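Long-range contacts in tryptophan synthase alpha chain (Chlamydia trachomatis, PDB 6V82), which probably cleaves indoleglycerol phosphate to indole and glyceraldehyde 3-phosphate, as the alpha subunit acting in the last step of tryptophan biosynthesis: residues T75-V80 and K113-N118; L172-C177 and E189-V194; I202-D207 and L218-G223. All blocks are in the same frame, centred on the assembly; numbering follows the deposited sequence.

Contact 1. Residues T75-V80 and K113-N118; sequences TLLEIV and KDAGIN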
ATOM      1  N   THR A  75     -36.170  10.379  33.356  1.00 29.62           N
ATOM      2  CA  THR A  75     -36.580   9.152  34.036  1.00 29.74           C
ATOM      3  C   THR A  75     -35.675   8.838  35.217  1.00 27.10           C
ATOM      4  O   THR A  75     -36.084   8.098  36.116  1.00 28.38           O
ATOM      5  CB  THR A  75     -36.614   7.944  33.093  1.00 30.33           C
ATOM      6  OG1 THR A  75     -35.278   7.584  32.721  1.00 36.86           O
ATOM      7  CG2 THR A  75     -37.436   8.227  31.858  1.00 26.32           C
ATOM      8  N   LEU A  76     -34.458   9.384  35.229  1.00 29.03           N
ATOM      9  CA  LEU A  76     -33.617   9.293  36.418  1.00 27.96           C
ATOM     10  C   LEU A  76     -34.297   9.955  37.616  1.00 30.04           C
ATOM     11  O   LEU A  76     -34.276   9.411  38.727  1.00 27.77           O
ATOM     12  CB  LEU A  76     -32.254   9.924  36.138  1.00 22.70           C
ATOM     13  CG  LEU A  76     -31.293  10.068  37.328  1.00 27.21           C
ATOM     14  CD1 LEU A  76     -30.776   8.723  37.832  1.00 21.39           C
ATOM     15  CD2 LEU A  76     -30.136  10.953  36.934  1.00 29.30           C
ATOM     16  N   LEU A  77     -34.938  11.111  37.396  1.00 29.31           N
ATOM     17  CA  LEU A  77     -35.738  11.732  38.446  1.00 26.48           C
ATOM     18  C   LEU A  77     -36.886  10.828  38.872  1.00 27.60           C
ATOM     19  O   LEU A  77     -37.164  10.703  40.071  1.00 31.18           O
ATOM     20  CB  LEU A  77     -36.268  13.093  37.984  1.00 27.14           C
ATOM     21  CG  LEU A  77     -35.200  14.169  37.759  1.00 26.61           C
ATOM     22  CD1 LEU A  77     -35.852  15.464  37.333  1.00 25.64           C
ATOM     23  CD2 LEU A  77     -34.363  14.379  39.009  1.00 29.47           C
ATOM     24  N   GLU A  78     -37.574  10.197  37.909  1.00 30.20           N
ATOM     25  CA  GLU A  78     -38.614   9.226  38.256  1.00 33.63           C
ATOM     26  C   GLU A  78     -38.064   8.117  39.135  1.00 34.29           C
ATOM     27  O   GLU A  78     -38.728   7.679  40.083  1.00 30.01           O
ATOM     28  CB  GLU A  78     -39.195   8.575  37.013  1.00 39.96           C
ATOM     29  CG  GLU A  78     -40.099   9.373  36.163  1.00 50.64           C
ATOM     30  CD  GLU A  78     -40.715   8.480  35.103  1.00 61.01           C
ATOM     31  OE1 GLU A  78     -41.253   7.402  35.476  1.00 58.69           O
ATOM     32  OE2 GLU A  78     -40.622   8.837  33.905  1.00 63.20           O
ATOM     33  N   ILE A  79     -36.873   7.611  38.791  1.00 28.18           N
ATOM     34  CA  ILE A  79     -36.272   6.520  39.547  1.00 27.92           C
ATOM     35  C   ILE A  79     -35.999   6.957  40.978  1.00 28.17           C
ATOM     36  O   ILE A  79     -36.353   6.260  41.937  1.00 25.75           O
ATOM     37  CB  ILE A  79     -34.984   6.044  38.860  1.00 22.10           C
ATOM     38  CG1 ILE A  79     -35.326   5.261  37.599  1.00 27.03           C
ATOM     39  CG2 ILE A  79     -34.150   5.209  39.829  1.00 19.89           C
ATOM     40  CD1 ILE A  79     -34.139   4.995  36.749  1.00 29.20           C
ATOM     41  N   VAL A  80     -35.354   8.117  41.139  1.00 23.85           N
ATOM     42  CA  VAL A  80     -35.045   8.612  42.475  1.00 23.34           C
ATOM     43  C   VAL A  80     -36.322   8.856  43.259  1.00 28.89           C
ATOM     44  O   VAL A  80     -36.398   8.551  44.454  1.00 32.77           O
ATOM     45  CB  VAL A  80     -34.186   9.883  42.392  1.00 20.42           C
ATOM     46  CG1 VAL A  80     -33.991  10.475  43.796  1.00 21.27           C
ATOM     47  CG2 VAL A  80     -32.856   9.565  41.742  1.00 17.39           C
ATOM     48  N   LYS A 113     -31.811  17.253  43.998  1.00 29.96           N
ATOM     49  CA  LYS A 113     -31.883  17.366  45.449  1.00 30.83           C
ATOM     50  C   LYS A 113     -33.309  17.164  45.936  1.00 37.53           C
ATOM     51  O   LYS A 113     -33.556  16.410  46.885  1.00 38.53           O
ATOM     52  CB  LYS A 113     -31.355  18.730  45.887  1.00 27.95           C
ATOM     53  CG  LYS A 113     -31.598  19.035  47.348  1.00 29.41           C
ATOM     54  CD  LYS A 113     -30.302  19.234  48.125  1.00 39.88           C
ATOM     55  CE  LYS A 113     -30.517  19.076  49.621  1.00 42.87           C
ATOM     56  NZ  LYS A 113     -30.833  17.642  49.916  1.00 47.97           N
ATOM     57  N   ASP A 114     -34.268  17.825  45.282  1.00 37.39           N
ATOM     58  CA  ASP A 114     -35.669  17.686  45.668  1.00 32.03           C
ATOM     59  C   ASP A 114     -36.174  16.268  45.463  1.00 35.15           C
ATOM     60  O   ASP A 114     -37.037  15.810  46.214  1.00 34.71           O
ATOM     61  CB  ASP A 114     -36.530  18.670  44.885  1.00 34.43           C
ATOM     62  CG  ASP A 114     -36.259  20.115  45.279  1.00 58.00           C
ATOM     63  OD1 ASP A 114     -35.464  20.338  46.225  1.00 61.66           O
ATOM     64  OD2 ASP A 114     -36.834  21.031  44.640  1.00 70.28           O
ATOM     65  N   ALA A 115     -35.639  15.543  44.475  1.00 35.01           N
ATOM     66  CA  ALA A 115     -36.137  14.193  44.234  1.00 30.54           C
ATOM     67  C   ALA A 115     -35.656  13.215  45.302  1.00 35.79           C
ATOM     68  O   ALA A 115     -36.317  12.197  45.551  1.00 33.90           O
ATOM     69  CB  ALA A 115     -35.722  13.723  42.842  1.00 23.53           C
ATOM     70  N   GLY A 116     -34.528  13.510  45.952  1.00 28.82           N
ATOM     71  CA  GLY A 116     -33.982  12.595  46.927  1.00 29.51           C
ATOM     72  C   GLY A 116     -32.475  12.403  46.887  1.00 32.07           C
ATOM     73  O   GLY A 116     -31.937  11.731  47.772  1.00 34.64           O
ATOM     74  N   ILE A 117     -31.770  12.961  45.893  1.00 26.54           N
ATOM     75  CA  ILE A 117     -30.317  12.779  45.825  1.00 26.13           C
ATOM     76  C   ILE A 117     -29.651  13.589  46.932  1.00 28.35           C
ATOM     77  O   ILE A 117     -30.057  14.722  47.222  1.00 29.51           O
ATOM     78  CB  ILE A 117     -29.767  13.187  44.446  1.00 22.69           C
ATOM     79  CG1 ILE A 117     -30.274  12.255  43.330  1.00 24.60           C
ATOM     80  CG2 ILE A 117     -28.240  13.238  44.481  1.00 19.62           C
ATOM     81  CD1 ILE A 117     -29.950  10.771  43.541  1.00 21.62           C
ATOM     82  N   ASN A 118     -28.623  13.014  47.562  1.00 28.81           N
ATOM     83  CA  ASN A 118     -27.904  13.678  48.643  1.00 22.88           C
ATOM     84  C   ASN A 118     -26.460  13.994  48.318  1.00 28.08           C
ATOM     85  O   ASN A 118     -25.916  14.962  48.851  1.00 25.42           O
ATOM     86  CB  ASN A 118     -27.931  12.816  49.910  1.00 26.39           C
ATOM     87  CG  ASN A 118     -29.330  12.370  50.268  1.00 32.90           C
ATOM     88  OD1 ASN A 118     -29.651  11.185  50.168  1.00 33.70           O
ATOM     89  ND2 ASN A 118     -30.189  13.324  50.657  1.00 30.60           N
TER
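Val80 turns its two methyls toward Ala115 and Ile117: CG1 is anti to the backbone N (chi1 174°) and lies mainly against Ala115, while CG2, anti to the carbonyl carbon, lies nearer Ile117. CG1 presses against the end of helix 106-115, where Val80 CG1 lies 3.8 Å from Ala115 CB and 3.4 Å from Ala115 O. CG2 comes closer to the tip of Ile117, Val80 CG2 to Ile117 CD1 being 3.6 Å, and the two side chains cross at about a right angle. One turn back on helix 73-84, Leu77 adds its CD2 methyl, 4.1 Å from Ala115 CB, so this single methyl of Ala115 is gripped by two residues. Gly116 ends the helix with a Schellman motif at phi 138°, where a CB would be jammed against the carbonyl O of Ala115 and tight against Val80 CG1. Leu92 of strand 92-96 touches both Val80 and Ile117, which places the contact between two neighbouring helices on the outside of the barrel sheet. No hydrogen bond or salt bridge spans the two segments, and the helices are joined here by the apolar packing of buried methyl groups alone.

Contact 2. Residues L172-C177 and E189-V194; sequences LYYIPC and EEFRKV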
ATOM      1  N   LEU A 172     -15.293  10.929  51.901  1.00 34.96           N
ATOM      2  CA  LEU A 172     -14.289  10.877  50.846  1.00 35.87           C
ATOM      3  C   LEU A 172     -14.034   9.435  50.456  1.00 43.55           C
ATOM      4  O   LEU A 172     -13.847   8.573  51.322  1.00 53.16           O
ATOM      5  CB  LEU A 172     -12.975  11.506  51.289  1.00 38.88           C
ATOM      6  CG  LEU A 172     -12.826  12.993  51.032  1.00 49.58           C
ATOM      7  CD1 LEU A 172     -11.552  13.474  51.700  1.00 55.40           C
ATOM      8  CD2 LEU A 172     -12.790  13.259  49.539  1.00 44.17           C
ATOM      9  N   TYR A 173     -14.021   9.178  49.160  1.00 36.61           N
ATOM     10  CA  TYR A 173     -13.513   7.915  48.670  1.00 36.54           C
ATOM     11  C   TYR A 173     -11.992   7.962  48.621  1.00 45.41           C
ATOM     12  O   TYR A 173     -11.389   8.993  48.313  1.00 45.14           O
ATOM     13  CB  TYR A 173     -14.060   7.614  47.287  1.00 35.05           C
ATOM     14  CG  TYR A 173     -15.440   7.021  47.257  1.00 35.54           C
ATOM     15  CD1 TYR A 173     -15.719   5.842  47.923  1.00 40.28           C
ATOM     16  CD2 TYR A 173     -16.451   7.611  46.510  1.00 35.40           C
ATOM     17  CE1 TYR A 173     -16.975   5.281  47.874  1.00 40.85           C
ATOM     18  CE2 TYR A 173     -17.706   7.057  46.447  1.00 36.93           C
ATOM     19  CZ  TYR A 173     -17.964   5.890  47.133  1.00 41.37           C
ATOM     20  OH  TYR A 173     -19.219   5.329  47.083  1.00 43.36           O
ATOM     21  N   TYR A 174     -11.378   6.824  48.922  1.00 46.27           N
ATOM     22  CA  TYR A 174      -9.932   6.686  48.954  1.00 46.63           C
ATOM     23  C   TYR A 174      -9.539   5.490  48.104  1.00 49.21           C
ATOM     24  O   TYR A 174     -10.125   4.414  48.244  1.00 49.37           O
ATOM     25  CB  TYR A 174      -9.445   6.513  50.391  1.00 48.09           C
ATOM     26  CG  TYR A 174      -7.963   6.628  50.521  1.00 59.52           C
ATOM     27  CD1 TYR A 174      -7.156   5.506  50.409  1.00 65.03           C
ATOM     28  CD2 TYR A 174      -7.361   7.859  50.741  1.00 64.62           C
ATOM     29  CE1 TYR A 174      -5.792   5.596  50.517  1.00 72.32           C
ATOM     30  CE2 TYR A 174      -5.985   7.965  50.853  1.00 71.69           C
ATOM     31  CZ  TYR A 174      -5.203   6.822  50.740  1.00 76.43           C
ATOM     32  OH  TYR A 174      -3.830   6.891  50.844  1.00 78.83           O
ATOM     33  N   ILE A 175      -8.567   5.681  47.214  1.00 59.87           N
ATOM     34  CA  ILE A 175      -8.065   4.600  46.363  1.00 70.76           C
ATOM     35  C   ILE A 175      -6.633   4.281  46.768  1.00 83.95           C
ATOM     36  O   ILE A 175      -5.700   4.912  46.254  1.00 85.05           O
ATOM     37  CB  ILE A 175      -8.110   4.968  44.873  1.00 66.05           C
ATOM     38  CG1 ILE A 175      -9.318   5.841  44.557  1.00 65.17           C
ATOM     39  CG2 ILE A 175      -8.130   3.708  44.032  1.00 65.49           C
ATOM     40  CD1 ILE A 175      -9.294   6.387  43.154  1.00 65.98           C
ATOM     41  N   PRO A 176      -6.406   3.330  47.662  1.00 99.39           N
ATOM     42  CA  PRO A 176      -5.046   3.079  48.154  1.00108.76           C
ATOM     43  C   PRO A 176      -4.218   2.255  47.173  1.00106.69           C
ATOM     44  O   PRO A 176      -4.709   1.771  46.151  1.00108.60           O
ATOM     45  CB  PRO A 176      -5.280   2.319  49.464  1.00113.82           C
ATOM     46  CG  PRO A 176      -6.599   1.649  49.271  1.00109.74           C
ATOM     47  CD  PRO A 176      -7.420   2.536  48.377  1.00102.01           C
ATOM     48  N   CYS A 177      -2.934   2.118  47.513  1.00101.92           N
ATOM     49  CA  CYS A 177      -1.938   1.367  46.740  1.00 99.91           C
ATOM     50  C   CYS A 177      -2.489   0.099  46.099  1.00 96.62           C
ATOM     51  O   CYS A 177      -2.231  -1.004  46.581  1.00 98.28           O
ATOM     52  CB  CYS A 177      -0.750   0.990  47.637  1.00103.51           C
ATOM     53  SG  CYS A 177       0.648   2.144  47.638  1.00108.41           S
ATOM     54  N   GLU A 189      -3.119   3.077  59.644  1.00101.69           N
ATOM     55  CA  GLU A 189      -2.564   4.399  59.925  1.00104.58           C
ATOM     56  C   GLU A 189      -2.696   5.310  58.712  1.00 96.13           C
ATOM     57  O   GLU A 189      -2.985   6.507  58.845  1.00 93.05           O
ATOM     58  CB  GLU A 189      -1.096   4.272  60.338  1.00113.32           C
ATOM     59  CG  GLU A 189      -0.552   5.461  61.112  1.00119.64           C
ATOM     60  CD  GLU A 189      -0.848   5.363  62.596  1.00126.36           C
ATOM     61  OE1 GLU A 189       0.113   5.274  63.391  1.00131.78           O
ATOM     62  OE2 GLU A 189      -2.044   5.359  62.964  1.00125.30           O
ATOM     63  N   GLU A 190      -2.487   4.747  57.521  1.00 90.94           N
ATOM     64  CA  GLU A 190      -2.637   5.492  56.277  1.00 87.35           C
ATOM     65  C   GLU A 190      -4.003   6.181  56.189  1.00 84.23           C
ATOM     66  O   GLU A 190      -4.094   7.358  55.818  1.00 81.40           O
ATOM     67  CB  GLU A 190      -2.405   4.523  55.114  1.00 85.83           C
ATOM     68  CG  GLU A 190      -3.047   4.906  53.814  1.00 86.54           C
ATOM     69  CD  GLU A 190      -2.220   5.891  53.040  1.00 95.92           C
ATOM     70  OE1 GLU A 190      -1.469   5.458  52.139  1.00102.48           O
ATOM     71  OE2 GLU A 190      -2.318   7.101  53.336  1.00 99.12           O
ATOM     72  N   PHE A 191      -5.075   5.468  56.551  1.00 80.36           N
ATOM     73  CA  PHE A 191      -6.412   6.055  56.524  1.00 71.54           C
ATOM     74  C   PHE A 191      -6.612   7.073  57.640  1.00 77.44           C
ATOM     75  O   PHE A 191      -7.360   8.043  57.465  1.00 72.40           O
ATOM     76  CB  PHE A 191      -7.474   4.958  56.629  1.00 63.84           C
ATOM     77  CG  PHE A 191      -7.943   4.432  55.304  1.00 59.39           C
ATOM     78  CD1 PHE A 191      -9.276   4.539  54.933  1.00 55.26           C
ATOM     79  CD2 PHE A 191      -7.056   3.836  54.427  1.00 56.97           C
ATOM     80  CE1 PHE A 191      -9.713   4.056  53.709  1.00 50.40           C
ATOM     81  CE2 PHE A 191      -7.488   3.348  53.201  1.00 56.01           C
ATOM     82  CZ  PHE A 191      -8.815   3.462  52.842  1.00 50.67           C
ATOM     83  N   ARG A 192      -5.970   6.864  58.795  1.00 85.85           N
ATOM     84  CA  ARG A 192      -6.177   7.762  59.927  1.00 87.56           C
ATOM     85  C   ARG A 192      -5.641   9.156  59.636  1.00 82.42           C
ATOM     86  O   ARG A 192      -6.291  10.157  59.963  1.00 79.31           O
ATOM     87  CB  ARG A 192      -5.520   7.193  61.185  1.00 95.95           C
ATOM     88  CG  ARG A 192      -5.464   8.170  62.361  1.00100.78           C
ATOM     89  CD  ARG A 192      -4.505   7.681  63.435  1.00109.02           C
ATOM     90  NE  ARG A 192      -3.542   8.710  63.827  1.00115.51           N
ATOM     91  CZ  ARG A 192      -2.410   8.973  63.174  1.00118.64           C
ATOM     92  NH1 ARG A 192      -2.086   8.291  62.084  1.00118.06           N
ATOM     93  NH2 ARG A 192      -1.598   9.928  63.612  1.00121.84           N
ATOM     94  N   LYS A 193      -4.454   9.245  59.029  1.00 81.98           N
ATOM     95  CA  LYS A 193      -3.911  10.554  58.687  1.00 82.01           C
ATOM     96  C   LYS A 193      -4.829  11.285  57.714  1.00 81.17           C
ATOM     97  O   LYS A 193      -5.086  12.485  57.875  1.00 81.60           O
ATOM     98  CB  LYS A 193      -2.498  10.412  58.118  1.00 80.32           C
ATOM     99  CG  LYS A 193      -1.468   9.953  59.155  1.00 85.62           C
ATOM    100  CD  LYS A 193      -0.057  10.422  58.812  1.00 89.57           C
ATOM    101  CE  LYS A 193       0.911  10.106  59.936  1.00 95.81           C
ATOM    102  NZ  LYS A 193       2.228  10.765  59.727  1.00100.77           N
ATOM    103  N   VAL A 194      -5.362  10.566  56.719  1.00 75.69           N
ATOM    104  CA  VAL A 194      -6.334  11.160  55.802  1.00 67.10           C
ATOM    105  C   VAL A 194      -7.586  11.581  56.557  1.00 69.30           C
ATOM    106  O   VAL A 194      -8.054  12.719  56.431  1.00 66.74           O
ATOM    107  CB  VAL A 194      -6.668  10.179  54.668  1.00 61.47           C
ATOM    108  CG1 VAL A 194      -7.761  10.737  53.786  1.00 53.79           C
ATOM    109  CG2 VAL A 194      -5.425   9.880  53.855  1.00 64.84           C
TER
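Tyr174 and Phe191 form the aromatic core of this contact, where strand 172-175 faces helix 187-198. Tyr174 CG lies anti to the backbone N (chi1 -169°), which directs CG toward the helix. The rings meet obliquely, their centroids 4.8 Å apart and their planes at 56°, with Tyr174 CD1 only 3.5 Å from Phe191 CE2. Phe191 CZ also comes 4.0 Å from Tyr174 CB. Beyond this pair, Phe191 packs edge-to-face with Tyr220, which carries the aromatic cluster on toward the loop between helix 211-218 and strand 223-226.

Aliphatic groups complete the packing. The CG2 methyl of Val194 approaches the other flank of the tyrosine, Val194 CG2 to Tyr174 CE2 being 3.6 Å, while Pro176 CG sits at the edge of the phenylalanine ring, 4.4 Å from Phe191 CE2. Ile152 of strand 147-153 touches both Tyr174 and Val194 and extends the apolar layer.

The polar part lies at the end of the tyrosine. Glu190 bends at chi2 and brings its carboxylate to the phenol, with Tyr174 OH 2.9 Å from Glu190 OE2; ring and carboxylate planes are 52° apart.

Strand and helix run roughly antiparallel, their axes 11.1 Å apart at closest. The link between them includes residues 178-184, which are not modelled. A parallel strand followed by a helix that returns across its outer face is the beta-alpha unit of a TIM barrel.

Contact 3. Residues I202-D207 and L218-G223; sequences IVDRRD and LNYSDG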
ATOM      1  N   ILE A 202     -13.705   8.274  55.632  1.00 38.21           N
ATOM      2  CA  ILE A 202     -12.903   7.879  54.480  1.00 37.99           C
ATOM      3  C   ILE A 202     -13.287   6.451  54.130  1.00 45.47           C
ATOM      4  O   ILE A 202     -13.178   5.548  54.972  1.00 46.03           O
ATOM      5  CB  ILE A 202     -11.399   7.987  54.765  1.00 40.89           C
ATOM      6  CG1 ILE A 202     -11.076   9.330  55.410  1.00 44.00           C
ATOM      7  CG2 ILE A 202     -10.616   7.841  53.487  1.00 42.20           C
ATOM      8  CD1 ILE A 202     -11.459  10.506  54.569  1.00 46.17           C
ATOM      9  N   VAL A 203     -13.739   6.242  52.898  1.00 38.85           N
ATOM     10  CA  VAL A 203     -14.220   4.941  52.454  1.00 37.84           C
ATOM     11  C   VAL A 203     -13.277   4.400  51.389  1.00 44.81           C
ATOM     12  O   VAL A 203     -13.011   5.074  50.385  1.00 43.61           O
ATOM     13  CB  VAL A 203     -15.662   5.021  51.922  1.00 37.96           C
ATOM     14  CG1 VAL A 203     -16.100   3.668  51.362  1.00 31.21           C
ATOM     15  CG2 VAL A 203     -16.591   5.481  53.026  1.00 31.59           C
ATOM     16  N   ASP A 204     -12.775   3.183  51.617  1.00 46.61           N
ATOM     17  CA  ASP A 204     -12.007   2.455  50.615  1.00 45.31           C
ATOM     18  C   ASP A 204     -12.869   2.187  49.382  1.00 47.59           C
ATOM     19  O   ASP A 204     -13.908   1.516  49.463  1.00 45.87           O
ATOM     20  CB  ASP A 204     -11.499   1.142  51.212  1.00 46.08           C
ATOM     21  CG  ASP A 204     -10.368   0.508  50.402  1.00 49.77           C
ATOM     22  OD1 ASP A 204     -10.391   0.588  49.153  1.00 43.98           O
ATOM     23  OD2 ASP A 204      -9.453  -0.081  51.030  1.00 53.37           O
ATOM     24  N   ARG A 205     -12.420   2.701  48.240  1.00 45.65           N
ATOM     25  CA  ARG A 205     -13.143   2.644  46.976  1.00 45.94           C
ATOM     26  C   ARG A 205     -13.053   1.281  46.289  1.00 50.31           C
ATOM     27  O   ARG A 205     -13.706   1.076  45.261  1.00 45.75           O
ATOM     28  CB  ARG A 205     -12.602   3.756  46.063  1.00 46.35           C
ATOM     29  CG  ARG A 205     -13.257   3.939  44.687  1.00 46.45           C
ATOM     30  CD  ARG A 205     -14.711   4.360  44.755  1.00 40.20           C
ATOM     31  NE  ARG A 205     -15.258   4.578  43.416  1.00 39.02           N
ATOM     32  CZ  ARG A 205     -16.552   4.769  43.144  1.00 40.53           C
ATOM     33  NH1 ARG A 205     -17.460   4.781  44.127  1.00 37.34           N
ATOM     34  NH2 ARG A 205     -16.943   4.948  41.883  1.00 38.23           N
ATOM     35  N   ARG A 206     -12.291   0.330  46.826  1.00 56.19           N
ATOM     36  CA  ARG A 206     -12.086  -0.920  46.106  1.00 49.67           C
ATOM     37  C   ARG A 206     -13.360  -1.762  46.075  1.00 49.81           C
ATOM     38  O   ARG A 206     -14.199  -1.710  46.978  1.00 52.76           O
ATOM     39  CB  ARG A 206     -10.940  -1.711  46.723  1.00 48.75           C
ATOM     40  CG  ARG A 206     -11.295  -2.576  47.914  1.00 51.43           C
ATOM     41  CD  ARG A 206     -10.102  -3.460  48.275  1.00 61.81           C
ATOM     42  NE  ARG A 206      -9.136  -2.790  49.149  1.00 71.65           N
ATOM     43  CZ  ARG A 206      -8.128  -2.017  48.742  1.00 75.57           C
ATOM     44  NH1 ARG A 206      -7.322  -1.472  49.641  1.00 75.56           N
ATOM     45  NH2 ARG A 206      -7.922  -1.781  47.450  1.00 77.07           N
ATOM     46  N   ASP A 207     -13.499  -2.536  45.007  1.00 51.31           N
ATOM     47  CA  ASP A 207     -14.710  -3.312  44.780  1.00 49.93           C
ATOM     48  C   ASP A 207     -14.720  -4.531  45.687  1.00 50.05           C
ATOM     49  O   ASP A 207     -13.848  -5.397  45.586  1.00 58.42           O
ATOM     50  CB  ASP A 207     -14.791  -3.727  43.313  1.00 51.29           C
ATOM     51  CG  ASP A 207     -16.152  -4.286  42.927  1.00 53.97           C
ATOM     52  OD1 ASP A 207     -17.093  -4.288  43.756  1.00 52.41           O
ATOM     53  OD2 ASP A 207     -16.269  -4.737  41.771  1.00 54.53           O
ATOM     54  N   LEU A 218     -13.219  -3.025  56.475  1.00 56.61           N
ATOM     55  CA  LEU A 218     -13.803  -2.239  57.560  1.00 51.97           C
ATOM     56  C   LEU A 218     -12.881  -2.085  58.772  1.00 58.27           C
ATOM     57  O   LEU A 218     -13.178  -1.261  59.644  1.00 50.90           O
ATOM     58  CB  LEU A 218     -15.137  -2.859  57.988  1.00 46.88           C
ATOM     59  CG  LEU A 218     -16.232  -2.875  56.920  1.00 45.94           C
ATOM     60  CD1 LEU A 218     -17.411  -3.725  57.350  1.00 44.22           C
ATOM     61  CD2 LEU A 218     -16.688  -1.466  56.559  1.00 43.51           C
ATOM     62  N   ASN A 219     -11.781  -2.847  58.849  1.00 60.39           N
ATOM     63  CA  ASN A 219     -10.793  -2.636  59.909  1.00 66.95           C
ATOM     64  C   ASN A 219     -10.240  -1.216  59.902  1.00 63.10           C
ATOM     65  O   ASN A 219      -9.856  -0.694  60.955  1.00 63.83           O
ATOM     66  CB  ASN A 219      -9.629  -3.619  59.762  1.00 78.20           C
ATOM     67  CG  ASN A 219      -9.897  -4.961  60.408  1.00 85.23           C
ATOM     68  OD1 ASN A 219     -10.498  -5.040  61.482  1.00 88.42           O
ATOM     69  ND2 ASN A 219      -9.438  -6.030  59.758  1.00 86.27           N
ATOM     70  N   TYR A 220     -10.161  -0.591  58.727  1.00 60.21           N
ATOM     71  CA  TYR A 220      -9.525   0.712  58.557  1.00 56.86           C
ATOM     72  C   TYR A 220     -10.387   1.713  57.808  1.00 50.74           C
ATOM     73  O   TYR A 220     -10.149   2.921  57.929  1.00 52.41           O
ATOM     74  CB  TYR A 220      -8.184   0.557  57.815  1.00 57.65           C
ATOM     75  CG  TYR A 220      -8.309  -0.171  56.487  1.00 58.86           C
ATOM     76  CD1 TYR A 220      -8.093  -1.541  56.395  1.00 55.65           C
ATOM     77  CD2 TYR A 220      -8.668   0.515  55.327  1.00 57.15           C
ATOM     78  CE1 TYR A 220      -8.221  -2.205  55.183  1.00 56.85           C
ATOM     79  CE2 TYR A 220      -8.801  -0.142  54.111  1.00 56.61           C
ATOM     80  CZ  TYR A 220      -8.577  -1.498  54.044  1.00 58.57           C
ATOM     81  OH  TYR A 220      -8.713  -2.141  52.832  1.00 64.22           O
ATOM     82  N   SER A 221     -11.365   1.259  57.037  1.00 47.01           N
ATOM     83  CA  SER A 221     -12.251   2.110  56.269  1.00 44.42           C
ATOM     84  C   SER A 221     -13.565   2.285  57.018  1.00 46.45           C
ATOM     85  O   SER A 221     -13.979   1.409  57.780  1.00 48.68           O
ATOM     86  CB  SER A 221     -12.506   1.502  54.889  1.00 44.36           C
ATOM     87  OG  SER A 221     -13.390   2.310  54.125  1.00 47.84           O
ATOM     88  N   ASP A 222     -14.214   3.434  56.804  1.00 42.56           N
ATOM     89  CA  ASP A 222     -15.518   3.685  57.405  1.00 44.27           C
ATOM     90  C   ASP A 222     -16.654   2.996  56.659  1.00 46.24           C
ATOM     91  O   ASP A 222     -17.785   2.982  57.149  1.00 45.26           O
ATOM     92  CB  ASP A 222     -15.769   5.192  57.482  1.00 46.49           C
ATOM     93  CG  ASP A 222     -14.787   5.886  58.402  1.00 53.14           C
ATOM     94  OD1 ASP A 222     -14.735   5.510  59.592  1.00 54.07           O
ATOM     95  OD2 ASP A 222     -14.043   6.777  57.932  1.00 54.00           O
ATOM     96  N   GLY A 223     -16.379   2.425  55.496  1.00 46.14           N
ATOM     97  CA  GLY A 223     -17.363   1.620  54.800  1.00 42.66           C
ATOM     98  C   GLY A 223     -16.693   0.903  53.654  1.00 47.57           C
ATOM     99  O   GLY A 223     -15.516   1.128  53.359  1.00 58.61           O
TER
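Ser221 OG does the work of a backbone atom here: it accepts from Asp204 N at 2.7 Å and donates to Gly223 O in its own segment at 2.6 Å. The hydroxyl is placed by a first torsion that sets OG anti to the backbone N (chi1 179°), and the bond from Asp204 N is nearly straight at 168°. It thus bridges the strand and the loop through one oxygen. Val203 CG1 packs close by, 3.3 Å from Gly223 O.

Asp222 and Ile202 make a second, two-sided link. Asp222 N donates to Ile202 O at 3.0 Å, while Ile202 N donates to the anti lone pair of Asp222 OD2 at 2.8 Å. The same carboxylate oxygen also forms a salt bridge with Arg195 of helix 187-198.

At the far end Asp204 ties three groups together. Its OD1 accepts from the backbone N of Arg206, closing an Asx turn where the chain turns a corner at Arg206. Asp204 OD2 accepts a hydrogen bond from Tyr220 OH at 2.8 Å, met on the anti side and tilted out of the carboxylate plane; carboxylate and ring planes are 51° apart. Arg206 NH1 is 2.9 Å from Asp204 OD2 in a salt bridge, and its guanidinium turns an edge to Tyr220 OH while Asp204 OD1 lies over its face.

Polar side chains and one backbone bond therefore join strand 202-205 to the loop that leads into strand 223-226. The arginine and the phenol probably stabilise Asp204 as a charged carboxylate, and Arg195 probably does the same for Asp222.

Overall arrangement
Contacts 2 and 3 are neighbours, their centres 8 Å apart, and share one piece of the barrel: strands 172-175 and 202-205 lie side by side, with Tyr174 N 2.8 Å from Val203 O, and helix 187-198 leads from one contact to the other. Contact 1 lies across the chain's centre, about 30 Å from contact 2 and 26 Å from contact 3 between centres. Contacts 1 and 3 come near the predicted proton acceptor Glu44, with the side chains of Ile117 and Val203 about 9 Å and 8 Å from its own. Tyr173 and Arg205, which take no part across contacts 2 and 3, reach its carboxylate by a hydrogen bond and a salt bridge.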